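Local coordinates for protein replicative DNA helicase (PDB 6RIY) that is an intein inserted in the DnaB helicase precursor and probably excises itself by protein splicing, joining the flanking helicase segments, at residues T12-M17 with R138-T143; D24-A29 with T34-A39; Y49-S54 with H65-S70. All blocks are in the same frame, centred on the assembly; numbering follows the deposited sequence.

Interaction 1: T12-M17 with R138-T143; sequences TGWTTM and RGMVPT
W14 belongs to strand 14-16, which pairs with strand 7-9 in the all-beta Hint (hedgehog/intein) fold, and it reaches across to R138 and M140 in the turn that joins strands 133-136 and 141-144. The contact is a small one at the surface: the segments bury 118 Å² in all, the nearest pair of CA atoms, those of W14 and R138, stays 8.9 Å apart, and no hydrogen bond passes between them. The six-membered ring does the touching. Its outer corner, CH2, comes to 3.4 Å from R138 O and to 3.8 Å from M140 CG, while W14 CZ3 lies 4.0 Å from R138 CA. The approach is oblique to the indole plane. The CB of W14 already points at the turn, and a chi1 of -70°, which sets CG beside the backbone N, carries the benzo end of the indole onto it. M140 SD sits 5.3 Å from the centroid of the W14 six-membered ring, 50° off the ring normal, which makes a slanting Met-aromatic contact. R138 contributes backbone rather than charge, since its side chain leads away and NH2 bonds to G56 O. P7 and P9 of strand 7-9 also touch W14, and P9 touches M140 as well, so the indole and the thioether chain share a proline neighbour. Van der Waals contact of CH2 with M140 CG and R138 O therefore joins the turn to strand 14-16, the sulfur being a looser addition, and no hydrogen bond links the two segments.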
loop_
_atom_site.group_PDB
_atom_site.type_symbol
_atom_site.label_atom_id
_atom_site.label_comp_id
_atom_site.label_asym_id
_atom_site.label_seq_id
_atom_site.Cartn_x
_atom_site.Cartn_y
_atom_site.Cartn_z
ATOM N N THR A 12 11.625 4.651 12.686
ATOM C CA THR A 12 11.460 5.415 13.917
ATOM C C THR A 12 10.008 5.585 14.345
ATOM O O THR A 12 9.754 5.800 15.534
ATOM C CB THR A 12 12.087 6.804 13.769
ATOM O OG1 THR A 12 11.404 7.525 12.739
ATOM C CG2 THR A 12 13.560 6.686 13.413
ATOM N N GLY A 13 9.054 5.508 13.420
ATOM C CA GLY A 13 7.672 5.659 13.829
ATOM C C GLY A 13 6.654 5.558 12.714
ATOM O O GLY A 13 6.455 4.489 12.128
ATOM N N TRP A 14 5.987 6.667 12.420
ATOM C CA TRP A 14 4.873 6.659 11.487
ATOM C C TRP A 14 4.874 7.951 10.696
ATOM O O TRP A 14 4.958 9.033 11.282
ATOM C CB TRP A 14 3.534 6.524 12.228
ATOM C CG TRP A 14 3.313 5.188 12.831
ATOM C CD1 TRP A 14 3.572 4.808 14.121
ATOM C CD2 TRP A 14 2.759 4.049 12.176
ATOM N NE1 TRP A 14 3.222 3.490 14.299
ATOM C CE2 TRP A 14 2.717 3.004 13.120
ATOM C CE3 TRP A 14 2.293 3.810 10.879
ATOM C CZ2 TRP A 14 2.235 1.730 12.802
ATOM C CZ3 TRP A 14 1.815 2.549 10.567
ATOM C CH2 TRP A 14 1.788 1.524 11.524
ATOM N N THR A 15 4.749 7.829 9.380
ATOM C CA THR A 15 4.642 8.973 8.485
ATOM C C THR A 15 3.416 8.786 7.606
ATOM O O THR A 15 2.914 7.672 7.439
ATOM C CB THR A 15 5.896 9.141 7.603
ATOM O OG1 THR A 15 5.873 10.432 6.970
ATOM C CG2 THR A 15 5.955 8.060 6.524
ATOM N N THR A 16 2.916 9.890 7.049
ATOM C CA THR A 16 1.835 9.760 6.081
ATOM C C THR A 16 2.425 9.692 4.680
ATOM O O THR A 16 3.525 10.190 4.420
ATOM C CB THR A 16 0.860 10.929 6.166
ATOM O OG1 THR A 16 1.584 12.150 5.946
ATOM C CG2 THR A 16 0.169 10.986 7.532
ATOM N N MET A 17 1.660 9.103 3.764
ATOM C CA MET A 17 2.069 9.124 2.365
ATOM C C MET A 17 2.290 10.558 1.893
ATOM O O MET A 17 3.211 10.828 1.111
ATOM C CB MET A 17 1.025 8.414 1.505
ATOM C CG MET A 17 1.239 8.523 0.011
ATOM S SD MET A 17 2.842 7.881 -0.509
ATOM C CE MET A 17 2.386 6.172 -0.839
ATOM N N ARG A 138 -2.136 1.014 9.356
ATOM C CA ARG A 138 -1.808 0.794 10.760
ATOM C C ARG A 138 -1.386 -0.651 11.018
ATOM O O ARG A 138 -0.588 -0.913 11.928
ATOM C CB ARG A 138 -2.988 1.200 11.646
ATOM C CG ARG A 138 -4.175 0.274 11.625
ATOM C CD ARG A 138 -5.380 0.990 12.231
ATOM N NE ARG A 138 -6.619 0.243 12.051
ATOM C CZ ARG A 138 -7.399 -0.152 13.047
ATOM N NH1 ARG A 138 -7.075 0.141 14.295
ATOM N NH2 ARG A 138 -8.512 -0.822 12.795
ATOM N N GLY A 139 -1.891 -1.593 10.224
ATOM C CA GLY A 139 -1.490 -2.987 10.324
ATOM C C GLY A 139 -0.232 -3.369 9.584
ATOM O O GLY A 139 0.174 -4.539 9.636
ATOM N N MET A 140 0.399 -2.421 8.888
ATOM C CA MET A 140 1.670 -2.645 8.192
ATOM C C MET A 140 1.532 -3.758 7.150
ATOM O O MET A 140 2.248 -4.766 7.164
ATOM C CB MET A 140 2.793 -2.938 9.197
ATOM C CG MET A 140 2.899 -1.870 10.278
ATOM S SD MET A 140 4.315 -2.140 11.346
ATOM C CE MET A 140 3.641 -3.308 12.527
ATOM N N VAL A 141 0.571 -3.553 6.258
ATOM C CA VAL A 141 0.237 -4.517 5.209
ATOM C C VAL A 141 1.189 -4.313 4.034
ATOM O O VAL A 141 1.315 -3.178 3.544
ATOM C CB VAL A 141 -1.215 -4.337 4.773
ATOM C CG1 VAL A 141 -1.595 -5.339 3.693
ATOM C CG2 VAL A 141 -2.144 -4.463 5.975
ATOM N N PRO A 142 1.832 -5.378 3.549
ATOM C CA PRO A 142 2.689 -5.270 2.361
ATOM C C PRO A 142 1.898 -4.789 1.153
ATOM O O PRO A 142 0.766 -5.216 0.914
ATOM C CB PRO A 142 3.196 -6.706 2.160
ATOM C CG PRO A 142 3.002 -7.379 3.477
ATOM C CD PRO A 142 1.793 -6.746 4.093
ATOM N N THR A 143 2.503 -3.879 0.393
ATOM C CA THR A 143 1.865 -3.390 -0.814
ATOM C C THR A 143 2.953 -3.083 -1.832
ATOM O O THR A 143 4.118 -2.878 -1.479
ATOM C CB THR A 143 0.976 -2.164 -0.519
ATOM O OG1 THR A 143 0.078 -1.950 -1.616
ATOM C CG2 THR A 143 1.811 -0.909 -0.269
#

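Interaction 2: D24-A29 with T34-A39; sequences DELLGA and TRVVAA
Flat peptide groups carry the pairing of D24, L26, T34 and V36: V36 N donates to D24 O and L26 N to T34 O, both at 2.8 Å, whereas T34 N reaches L26 O at 2.8 Å from above the carbonyl plane, 47° out of it. On one face of the two-stranded ribbon stand E25 and R35, and on the other L26 and T34. CA-H...O contacts supplement the N-H bonds at two of these oxygens: E25 CA lies 3.3 Å from T34 O and R35 CA 3.5 Å from D24 O. This is an antiparallel beta hairpin, with L26 and T34 as a hydrogen-bonded pair and E25 and R35 as a non-hydrogen-bonded one. Although the bridges are antiparallel, the axes of the short segments 25-27 and 34-39 stand at 122°. L27 also has a backbone hydrogen bond with L135. Farther along strand 33-39, V37 and A38 both face E126 in a classic beta bulge. V36 CG2 comes to 3.3 Å from D24 O, and the same methyl meets L26 CD1 at 3.7 Å, the two side chains crossing at a slant. T34 turns its branches to different tasks: a chi1 of -170° places OG1 trans to the backbone N, where the hydroxyl bonds to D128 OD1 and N129 ND2, and CG2 lies 3.6 Å from G28 N.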
loop_
_atom_site.group_PDB
_atom_site.type_symbol
_atom_site.label_atom_id
_atom_site.label_comp_id
_atom_site.label_asym_id
_atom_site.label_seq_id
_atom_site.Cartn_x
_atom_site.Cartn_y
_atom_site.Cartn_z
ATOM N N ASP A 24 13.683 9.253 2.130
ATOM C CA ASP A 24 13.100 8.772 3.375
ATOM C C ASP A 24 13.146 7.248 3.433
ATOM O O ASP A 24 13.108 6.570 2.405
ATOM C CB ASP A 24 11.643 9.223 3.499
ATOM C CG ASP A 24 11.502 10.705 3.765
ATOM O OD1 ASP A 24 12.542 11.396 3.902
ATOM O OD2 ASP A 24 10.346 11.182 3.822
ATOM N N GLU A 25 13.194 6.713 4.654
ATOM C CA GLU A 25 13.135 5.273 4.887
ATOM C C GLU A 25 11.705 4.857 5.222
ATOM O O GLU A 25 11.101 5.388 6.162
ATOM C CB GLU A 25 14.076 4.862 6.019
ATOM C CG GLU A 25 15.547 4.897 5.639
ATOM C CD GLU A 25 16.431 4.259 6.685
ATOM O OE1 GLU A 25 16.108 4.366 7.887
ATOM O OE2 GLU A 25 17.456 3.652 6.304
ATOM N N LEU A 26 11.172 3.911 4.453
ATOM C CA LEU A 26 9.975 3.166 4.809
ATOM C C LEU A 26 10.416 1.770 5.242
ATOM O O LEU A 26 11.603 1.541 5.496
ATOM C CB LEU A 26 8.988 3.132 3.630
ATOM C CG LEU A 26 8.501 4.476 3.070
ATOM C CD1 LEU A 26 7.702 4.266 1.783
ATOM C CD2 LEU A 26 7.681 5.247 4.104
ATOM N N LEU A 27 9.482 0.823 5.305
ATOM C CA LEU A 27 9.804 -0.558 5.641
ATOM C C LEU A 27 9.455 -1.466 4.475
ATOM O O LEU A 27 8.367 -1.367 3.911
ATOM C CB LEU A 27 9.045 -1.020 6.882
ATOM C CG LEU A 27 9.271 -0.190 8.143
ATOM C CD1 LEU A 27 8.472 -0.813 9.295
ATOM C CD2 LEU A 27 10.754 -0.099 8.477
ATOM N N GLY A 28 10.367 -2.366 4.134
ATOM C CA GLY A 28 10.080 -3.375 3.139
ATOM C C GLY A 28 9.229 -4.499 3.689
ATOM O O GLY A 28 8.854 -4.531 4.861
ATOM N N ALA A 29 8.949 -5.469 2.815
ATOM C CA ALA A 29 8.115 -6.600 3.205
ATOM C C ALA A 29 8.759 -7.445 4.291
ATOM O O ALA A 29 8.052 -8.186 4.982
ATOM C CB ALA A 29 7.808 -7.477 1.991
ATOM N N THR A 34 13.695 0.424 4.001
ATOM C CA THR A 34 13.903 0.519 2.562
ATOM C C THR A 34 13.803 1.987 2.164
ATOM O O THR A 34 12.987 2.733 2.709
ATOM C CB THR A 34 12.895 -0.355 1.781
ATOM O OG1 THR A 34 13.270 -0.423 0.400
ATOM C CG2 THR A 34 11.473 0.181 1.896
ATOM N N ARG A 35 14.665 2.414 1.247
ATOM C CA ARG A 35 14.782 3.831 0.918
ATOM C C ARG A 35 13.829 4.196 -0.212
ATOM O O ARG A 35 13.629 3.427 -1.152
ATOM C CB ARG A 35 16.225 4.164 0.527
ATOM C CG ARG A 35 16.524 5.626 0.254
ATOM C CD ARG A 35 17.963 5.760 -0.225
ATOM N NE ARG A 35 18.387 7.148 -0.393
ATOM C CZ ARG A 35 18.122 7.886 -1.467
ATOM N NH1 ARG A 35 17.417 7.375 -2.471
ATOM N NH2 ARG A 35 18.556 9.138 -1.536
ATOM N N VAL A 36 13.248 5.384 -0.119
ATOM C CA VAL A 36 12.384 5.886 -1.178
ATOM C C VAL A 36 13.276 6.446 -2.275
ATOM O O VAL A 36 14.110 7.321 -2.020
ATOM C CB VAL A 36 11.416 6.943 -0.624
ATOM C CG1 VAL A 36 10.578 7.573 -1.727
ATOM C CG2 VAL A 36 10.519 6.292 0.444
ATOM N N VAL A 37 13.145 5.909 -3.488
ATOM C CA VAL A 37 13.971 6.366 -4.596
ATOM C C VAL A 37 13.231 7.355 -5.489
ATOM O O VAL A 37 13.882 8.090 -6.250
ATOM C CB VAL A 37 14.507 5.182 -5.429
ATOM C CG1 VAL A 37 15.450 4.331 -4.594
ATOM C CG2 VAL A 37 13.373 4.338 -5.958
ATOM N N ALA A 38 11.904 7.409 -5.407
ATOM C CA ALA A 38 11.119 8.349 -6.190
ATOM C C ALA A 38 9.768 8.514 -5.513
ATOM O O ALA A 38 9.307 7.634 -4.779
ATOM C CB ALA A 38 10.952 7.884 -7.641
ATOM N N ALA A 39 9.141 9.660 -5.761
ATOM C CA ALA A 39 7.838 9.938 -5.176
ATOM C C ALA A 39 7.128 10.945 -6.064
ATOM O O ALA A 39 7.679 12.011 -6.349
ATOM C CB ALA A 39 7.975 10.472 -3.748
#

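Interaction 3: Y49-S54 with H65-S70; sequences YEVEFS and HQWPTS
Aromatic contact comes first: F53 CZ lies 3.5 Å from W67 CZ3, the nearest approach between segments 49-54 and 65-70. The phenyl ring and the six-membered ring of the indole are 5.4 Å apart between centroids, with planes at 54°, an oblique meeting. F53 CZ leads, and W67 CH2 lies at the edge of the phenyl ring, in its plane, 4.0 Å from F53 CZ. Both CB atoms point across the gap. With chi1 near -60° in both residues, F53 and W67 extend their rings to meet, although the closest CA atoms of the two segments, those of V51 and W67, are 10.4 Å apart.

Aliphatic packing is lighter. V51, two residues earlier and on the same side of strand 48-53, sets CG2 4.3 Å from W67 CZ2. L79 touches both V51 and W67, and V109 lies against F53.

Polar interactions do not cross between the segments. W67 NE1 is hydrogen-bonded to S76 OG, and H65 lies against the indole within its own segment, with CD2 3.5 Å above one face and offset toward the rim. W67 probably corresponds to the tryptophan of the Trp-Cys-Thr triplet of class 3 inteins.

Chemically, the benzo end of a buried indole meets F53 and V51 while its N-H is satisfied by the S76 hydroxyl and H65 CD2 lies over a face, which together limit how the ring can turn.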
loop_
_atom_site.group_PDB
_atom_site.type_symbol
_atom_site.label_atom_id
_atom_site.label_comp_id
_atom_site.label_asym_id
_atom_site.label_seq_id
_atom_site.Cartn_x
_atom_site.Cartn_y
_atom_site.Cartn_z
ATOM N N TYR A 49 -10.329 3.133 -4.435
ATOM C CA TYR A 49 -10.955 2.005 -3.769
ATOM C C TYR A 49 -10.584 1.988 -2.295
ATOM O O TYR A 49 -9.442 2.271 -1.930
ATOM C CB TYR A 49 -10.515 0.683 -4.406
ATOM C CG TYR A 49 -11.292 0.337 -5.642
ATOM C CD1 TYR A 49 -11.168 1.094 -6.798
ATOM C CD2 TYR A 49 -12.159 -0.742 -5.653
ATOM C CE1 TYR A 49 -11.898 0.780 -7.931
ATOM C CE2 TYR A 49 -12.884 -1.067 -6.781
ATOM C CZ TYR A 49 -12.750 -0.303 -7.915
ATOM O OH TYR A 49 -13.472 -0.624 -9.040
ATOM N N GLU A 50 -11.544 1.625 -1.453
ATOM C CA GLU A 50 -11.286 1.368 -0.042
ATOM C C GLU A 50 -11.076 -0.133 0.153
ATOM O O GLU A 50 -11.994 -0.923 -0.071
ATOM C CB GLU A 50 -12.455 1.883 0.790
ATOM C CG GLU A 50 -12.323 1.725 2.274
ATOM C CD GLU A 50 -13.350 2.548 3.018
ATOM O OE1 GLU A 50 -13.255 3.790 2.987
ATOM O OE2 GLU A 50 -14.268 1.956 3.619
ATOM N N VAL A 51 -9.871 -0.523 0.561
ATOM C CA VAL A 51 -9.518 -1.925 0.754
ATOM C C VAL A 51 -9.442 -2.190 2.251
ATOM O O VAL A 51 -8.660 -1.554 2.963
ATOM C CB VAL A 51 -8.195 -2.285 0.065
ATOM C CG1 VAL A 51 -7.989 -3.799 0.106
ATOM C CG2 VAL A 51 -8.174 -1.744 -1.362
ATOM N N GLU A 52 -10.258 -3.124 2.720
ATOM C CA GLU A 52 -10.354 -3.475 4.132
ATOM C C GLU A 52 -9.761 -4.858 4.339
ATOM O O GLU A 52 -10.118 -5.804 3.625
ATOM C CB GLU A 52 -11.813 -3.438 4.591
ATOM C CG GLU A 52 -12.022 -3.734 6.052
ATOM C CD GLU A 52 -13.490 -3.758 6.426
ATOM O OE1 GLU A 52 -13.853 -3.091 7.416
ATOM O OE2 GLU A 52 -14.278 -4.439 5.728
ATOM N N PHE A 53 -8.862 -4.971 5.311
ATOM C CA PHE A 53 -8.186 -6.234 5.584
ATOM C C PHE A 53 -8.724 -6.867 6.856
ATOM O O PHE A 53 -9.417 -6.234 7.646
ATOM C CB PHE A 53 -6.681 -6.014 5.673
ATOM C CG PHE A 53 -6.100 -5.485 4.402
ATOM C CD1 PHE A 53 -5.740 -6.349 3.380
ATOM C CD2 PHE A 53 -5.937 -4.125 4.223
ATOM C CE1 PHE A 53 -5.206 -5.866 2.191
ATOM C CE2 PHE A 53 -5.414 -3.625 3.028
ATOM C CZ PHE A 53 -5.042 -4.511 2.015
ATOM N N SER A 54 -8.391 -8.148 7.041
ATOM C CA SER A 54 -8.923 -8.899 8.170
ATOM C C SER A 54 -8.352 -8.451 9.510
ATOM O O SER A 54 -8.897 -8.842 10.549
ATOM C CB SER A 54 -8.659 -10.392 7.975
ATOM O OG SER A 54 -7.280 -10.625 7.763
ATOM N N HIS A 65 -3.646 0.464 -8.118
ATOM C CA HIS A 65 -2.595 0.093 -7.174
ATOM C C HIS A 65 -2.513 -1.424 -7.029
ATOM O O HIS A 65 -3.537 -2.109 -7.018
ATOM C CB HIS A 65 -2.861 0.732 -5.810
ATOM C CG HIS A 65 -1.714 0.608 -4.857
ATOM N ND1 HIS A 65 -0.708 1.543 -4.782
ATOM C CD2 HIS A 65 -1.411 -0.347 -3.944
ATOM C CE1 HIS A 65 0.168 1.175 -3.865
ATOM N NE2 HIS A 65 -0.236 0.031 -3.341
ATOM N N GLN A 66 -1.290 -1.950 -6.921
ATOM C CA GLN A 66 -1.052 -3.392 -6.968
ATOM C C GLN A 66 -0.787 -3.978 -5.587
ATOM O O GLN A 66 -0.154 -3.342 -4.740
ATOM C CB GLN A 66 0.121 -3.705 -7.897
ATOM C CG GLN A 66 -0.143 -3.284 -9.325
ATOM C CD GLN A 66 1.066 -3.449 -10.216
ATOM O OE1 GLN A 66 1.977 -4.206 -9.906
ATOM N NE2 GLN A 66 1.083 -2.727 -11.331
ATOM N N TRP A 67 -1.281 -5.202 -5.370
ATOM C CA TRP A 67 -1.225 -5.868 -4.073
ATOM C C TRP A 67 -0.703 -7.283 -4.281
ATOM O O TRP A 67 -1.188 -7.991 -5.176
ATOM C CB TRP A 67 -2.610 -5.924 -3.421
ATOM C CG TRP A 67 -3.220 -4.569 -3.213
ATOM C CD1 TRP A 67 -3.982 -3.870 -4.102
ATOM C CD2 TRP A 67 -3.102 -3.749 -2.046
ATOM N NE1 TRP A 67 -4.352 -2.661 -3.556
ATOM C CE2 TRP A 67 -3.822 -2.563 -2.296
ATOM C CE3 TRP A 67 -2.463 -3.905 -0.810
ATOM C CZ2 TRP A 67 -3.923 -1.539 -1.356
ATOM C CZ3 TRP A 67 -2.557 -2.880 0.119
ATOM C CH2 TRP A 67 -3.278 -1.711 -0.164
ATOM N N PRO A 68 0.245 -7.741 -3.476
ATOM C CA PRO A 68 0.742 -9.121 -3.615
ATOM C C PRO A 68 -0.184 -10.107 -2.918
ATOM O O PRO A 68 -0.287 -10.109 -1.689
ATOM C CB PRO A 68 2.114 -9.058 -2.931
ATOM C CG PRO A 68 1.922 -8.026 -1.845
ATOM C CD PRO A 68 0.944 -6.993 -2.415
ATOM N N THR A 69 -0.838 -10.973 -3.695
ATOM C CA THR A 69 -1.662 -12.031 -3.110
ATOM C C THR A 69 -1.082 -13.401 -3.426
ATOM O O THR A 69 -0.223 -13.561 -4.290
ATOM C CB THR A 69 -3.119 -11.976 -3.589
ATOM O OG1 THR A 69 -3.246 -12.639 -4.858
ATOM C CG2 THR A 69 -3.596 -10.545 -3.690
ATOM N N SER A 70 -1.583 -14.413 -2.717
ATOM C CA SER A 70 -1.068 -15.760 -2.926
ATOM C C SER A 70 -1.369 -16.307 -4.315
ATOM O O SER A 70 -0.702 -17.251 -4.745
ATOM C CB SER A 70 -1.639 -16.716 -1.874
ATOM O OG SER A 70 -3.048 -16.775 -1.990
#

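In the fold
T143, the last residue of segment 138-143, joins interaction 1 to interaction 3: its OG1 is 2.6 Å from H65 NE2, a probable hydrogen bond, and 3.3 Å from W67 CZ3. T143 is probably the threonine of the class 3 Trp-Cys-Thr triplet that W67 also serves, and H65 ND1 bonds to the N-terminal A1, so this cluster probably forms part of the splicing site. The centres of interactions 1 and 3 are about 14 Å apart. In the T15 conformer described, T15 CG2 lies 4.1 Å from L26 CD2, joining interactions 1 and 2. Interactions 2 and 3, about 7 Å apart at their nearest atoms, occupy opposite sides of the chain's centre.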